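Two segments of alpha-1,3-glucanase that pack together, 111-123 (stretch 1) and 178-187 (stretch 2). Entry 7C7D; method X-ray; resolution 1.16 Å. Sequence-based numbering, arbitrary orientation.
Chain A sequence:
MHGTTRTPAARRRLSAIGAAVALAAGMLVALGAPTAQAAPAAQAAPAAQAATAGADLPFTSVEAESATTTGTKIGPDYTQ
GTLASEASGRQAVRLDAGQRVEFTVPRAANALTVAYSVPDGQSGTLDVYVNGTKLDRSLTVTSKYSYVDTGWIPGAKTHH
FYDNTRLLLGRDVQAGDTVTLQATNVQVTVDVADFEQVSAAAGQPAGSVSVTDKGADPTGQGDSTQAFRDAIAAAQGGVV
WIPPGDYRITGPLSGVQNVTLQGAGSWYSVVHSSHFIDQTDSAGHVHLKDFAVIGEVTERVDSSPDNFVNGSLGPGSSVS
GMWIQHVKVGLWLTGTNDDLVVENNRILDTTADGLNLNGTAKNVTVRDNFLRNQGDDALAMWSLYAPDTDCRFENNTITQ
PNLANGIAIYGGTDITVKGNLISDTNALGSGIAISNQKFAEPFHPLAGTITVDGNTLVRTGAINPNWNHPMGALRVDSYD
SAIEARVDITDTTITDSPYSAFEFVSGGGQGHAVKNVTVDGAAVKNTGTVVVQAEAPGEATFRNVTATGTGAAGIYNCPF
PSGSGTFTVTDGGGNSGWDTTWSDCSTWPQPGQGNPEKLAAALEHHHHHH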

# COMPACT_ATOMS: atom_id res chain seq x y z
N ALA A 111 -3.88 -21.27 6.15
CA ALA A 111 -2.73 -20.40 6.33
C ALA A 111 -3.18 -19.15 7.09
O ALA A 111 -4.34 -18.75 7.03
CB ALA A 111 -2.11 -20.02 4.99
N LEU A 112 -2.23 -18.55 7.79
CA LEU A 112 -2.51 -17.44 8.69
C LEU A 112 -1.42 -16.39 8.55
O LEU A 112 -0.24 -16.72 8.58
CB LEU A 112 -2.51 -17.98 10.12
CG LEU A 112 -2.68 -17.00 11.27
CD1 LEU A 112 -4.03 -16.32 11.17
CD2 LEU A 112 -2.54 -17.72 12.60
N THR A 113 -1.82 -15.13 8.37
CA THR A 113 -0.92 -13.99 8.46
C THR A 113 -1.44 -13.06 9.54
O THR A 113 -2.63 -12.75 9.57
CB THR A 113 -0.81 -13.24 7.13
OG1 THR A 113 -0.37 -14.14 6.11
CG2 THR A 113 0.18 -12.08 7.24
N VAL A 114 -0.56 -12.62 10.44
CA VAL A 114 -0.94 -11.80 11.58
C VAL A 114 -0.13 -10.51 11.57
O VAL A 114 1.10 -10.55 11.52
CB VAL A 114 -0.73 -12.54 12.90
CG1 VAL A 114 -1.14 -11.66 14.08
CG2 VAL A 114 -1.53 -13.84 12.91
N ALA A 115 -0.82 -9.37 11.62
CA ALA A 115 -0.18 -8.08 11.80
C ALA A 115 -0.13 -7.77 13.29
O ALA A 115 -1.15 -7.87 13.98
CB ALA A 115 -0.94 -6.99 11.05
N TYR A 116 1.05 -7.41 13.79
CA TYR A 116 1.27 -7.32 15.22
C TYR A 116 2.41 -6.34 15.47
O TYR A 116 3.16 -5.99 14.56
CB TYR A 116 1.67 -8.70 15.79
CG TYR A 116 3.07 -9.03 15.33
CD1 TYR A 116 3.31 -9.58 14.07
CD2 TYR A 116 4.18 -8.69 16.12
CE1 TYR A 116 4.60 -9.80 13.61
CE2 TYR A 116 5.46 -8.90 15.66
CZ TYR A 116 5.67 -9.46 14.42
OH TYR A 116 6.94 -9.69 13.96
N SER A 117 2.57 -5.95 16.74
CA SER A 117 3.72 -5.19 17.20
C SER A 117 4.22 -5.79 18.51
O SER A 117 3.42 -6.27 19.32
CB SER A 117 3.32 -3.73 17.44
OG SER A 117 4.42 -2.94 17.85
N VAL A 118 5.54 -5.80 18.71
CA VAL A 118 6.13 -6.08 20.02
C VAL A 118 7.02 -4.92 20.37
O VAL A 118 7.44 -4.14 19.49
CB VAL A 118 6.90 -7.43 20.03
CG1 VAL A 118 5.96 -8.59 19.74
CG2 VAL A 118 8.09 -7.39 19.09
N PRO A 119 7.37 -4.75 21.65
CA PRO A 119 8.17 -3.59 22.05
C PRO A 119 9.53 -3.58 21.38
O PRO A 119 10.14 -4.62 21.13
CB PRO A 119 8.29 -3.75 23.57
CG PRO A 119 7.08 -4.54 23.95
CD PRO A 119 6.91 -5.52 22.83
N ASP A 120 10.00 -2.37 21.08
CA ASP A 120 11.27 -2.22 20.37
C ASP A 120 12.39 -2.84 21.18
O ASP A 120 12.48 -2.64 22.40
CB ASP A 120 11.54 -0.74 20.13
CG ASP A 120 12.54 -0.51 19.02
OD1 ASP A 120 12.95 -1.50 18.37
OD2 ASP A 120 12.92 0.65 18.80
N GLY A 121 13.24 -3.62 20.51
CA GLY A 121 14.31 -4.34 21.15
C GLY A 121 13.98 -5.76 21.54
O GLY A 121 14.89 -6.53 21.88
N GLN A 122 12.71 -6.15 21.49
CA GLN A 122 12.29 -7.45 21.97
C GLN A 122 11.80 -8.33 20.83
O GLN A 122 11.50 -7.86 19.72
CB GLN A 122 11.19 -7.31 23.02
CG GLN A 122 11.64 -6.54 24.25
CD GLN A 122 10.52 -6.35 25.24
OE1 GLN A 122 9.41 -6.81 25.03
NE2 GLN A 122 10.82 -5.66 26.34
N SER A 123 11.72 -9.62 21.12
CA SER A 123 11.23 -10.60 20.16
C SER A 123 10.77 -11.82 20.93
O SER A 123 11.06 -11.97 22.12
CB SER A 123 12.31 -10.97 19.14
OG SER A 123 13.41 -11.58 19.78
N THR A 178 -12.27 -22.13 15.44
CA THR A 178 -11.59 -21.14 16.27
C THR A 178 -10.09 -21.26 16.06
O THR A 178 -9.54 -22.37 16.09
CB THR A 178 -11.90 -21.37 17.75
OG1 THR A 178 -11.59 -22.73 18.10
CG2 THR A 178 -13.37 -21.10 18.04
N VAL A 179 -9.44 -20.13 15.83
CA VAL A 179 -7.99 -20.02 15.84
C VAL A 179 -7.63 -19.04 16.94
O VAL A 179 -8.07 -17.88 16.91
CB VAL A 179 -7.43 -19.57 14.48
CG1 VAL A 179 -5.93 -19.29 14.58
CG2 VAL A 179 -7.69 -20.64 13.42
N THR A 180 -6.85 -19.49 17.91
CA THR A 180 -6.48 -18.69 19.06
C THR A 180 -4.99 -18.40 19.03
O THR A 180 -4.18 -19.31 18.80
CB THR A 180 -6.85 -19.39 20.37
OG1 THR A 180 -8.27 -19.62 20.39
CG2 THR A 180 -6.48 -18.54 21.56
N LEU A 181 -4.64 -17.14 19.23
CA LEU A 181 -3.25 -16.73 19.39
C LEU A 181 -3.01 -16.47 20.87
O LEU A 181 -3.77 -15.73 21.50
CB LEU A 181 -2.99 -15.45 18.59
CG LEU A 181 -3.42 -15.48 17.12
CD1 LEU A 181 -3.06 -14.17 16.44
CD2 LEU A 181 -2.79 -16.66 16.40
N GLN A 182 -1.98 -17.09 21.42
CA GLN A 182 -1.69 -17.04 22.85
C GLN A 182 -0.28 -16.52 23.06
O GLN A 182 0.69 -17.15 22.61
CB GLN A 182 -1.84 -18.43 23.47
CG GLN A 182 -1.61 -18.46 24.96
CD GLN A 182 -2.67 -19.27 25.67
OE1 GLN A 182 -3.85 -18.95 25.62
NE2 GLN A 182 -2.24 -20.35 26.31
N ALA A 183 -0.16 -15.39 23.75
CA ALA A 183 1.15 -14.84 24.07
C ALA A 183 1.78 -15.65 25.20
O ALA A 183 1.08 -16.13 26.08
CB ALA A 183 1.02 -13.38 24.51
N THR A 184 3.10 -15.83 25.16
CA THR A 184 3.76 -16.67 26.16
C THR A 184 5.07 -16.08 26.66
O THR A 184 5.41 -16.25 27.84
CB THR A 184 4.02 -18.09 25.62
OG1 THR A 184 4.88 -18.02 24.47
CG2 THR A 184 2.73 -18.80 25.26
N ASN A 185 5.84 -15.42 25.79
CA ASN A 185 7.20 -15.01 26.14
C ASN A 185 7.52 -13.57 25.75
O ASN A 185 8.68 -13.17 25.86
CB ASN A 185 8.23 -15.97 25.53
CG ASN A 185 8.08 -16.11 24.03
OD1 ASN A 185 7.65 -15.19 23.35
ND2 ASN A 185 8.45 -17.27 23.50
N VAL A 186 6.53 -12.81 25.29
CA VAL A 186 6.70 -11.40 24.97
C VAL A 186 5.29 -10.83 24.84
O VAL A 186 4.36 -11.53 24.45
CB VAL A 186 7.52 -11.20 23.67
CG1 VAL A 186 6.83 -11.84 22.46
CG2 VAL A 186 7.80 -9.72 23.42
N GLN A 187 5.14 -9.56 25.20
CA GLN A 187 3.85 -8.90 25.08
C GLN A 187 3.61 -8.55 23.61
O GLN A 187 4.44 -7.89 22.99
CB GLN A 187 3.83 -7.64 25.94
CG GLN A 187 2.51 -6.90 25.98
CD GLN A 187 2.65 -5.56 26.66
OE1 GLN A 187 3.26 -4.65 26.11
NE2 GLN A 187 2.10 -5.44 27.86
O HOH W 1 3.11 -5.03 22.30
O HOH W 2 10.93 -13.87 24.06

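No direct hydrogen bond joins these two stretches; apolar packing and two bridging waters do the work. The strands 111-117 and 178-183 cross at 42°, with axes no closer than 10.9 Å, a gap that side chains must fill. Alternation along stretch 1 points Leu-112 and Val-114 toward the partner, while Thr-113 and Ala-115 are out of reach; Val-179 and Leu-181 answer from stretch 2. Leu-112, with chi1 t and chi2 p, places CD2 4.2 Å from CG1 of Val-179 and 4.0 Å from CD2 of Leu-181. Leu-181 adopts the m, t rotamer, which spreads its methyls so that CD1 also lies 3.9 Å from CG2 of Val-114. Branched, apolar side chains suit this buried space, which they fill through methyl contacts.

Beyond the strands the backbones draw closer. Buried Val-186, its CA-to-CB bond toward stretch 1, suits its place by being compact and beta-branched: one rotatable bond, chi1 p, sets CG2 4.2 Å from CB of Val-118, 4.3 Å from CD of Pro-119 and 3.7 Å from OE1 of Gln-122. Pro-119 opens a type II turn, closed by Gln-122 N to Pro-119 O at 3.0 Å; Gly-121 suits its positive phi, where a CB would jam against the preceding carbonyl. Water 1 donates to Ser-117 O and Gln-187 O, both at 3.2 Å, linking two acceptors that cannot bond each other; water 2 likewise donates to Ser-123 O at 2.7 Å and Asn-185 O at 3.0 Å.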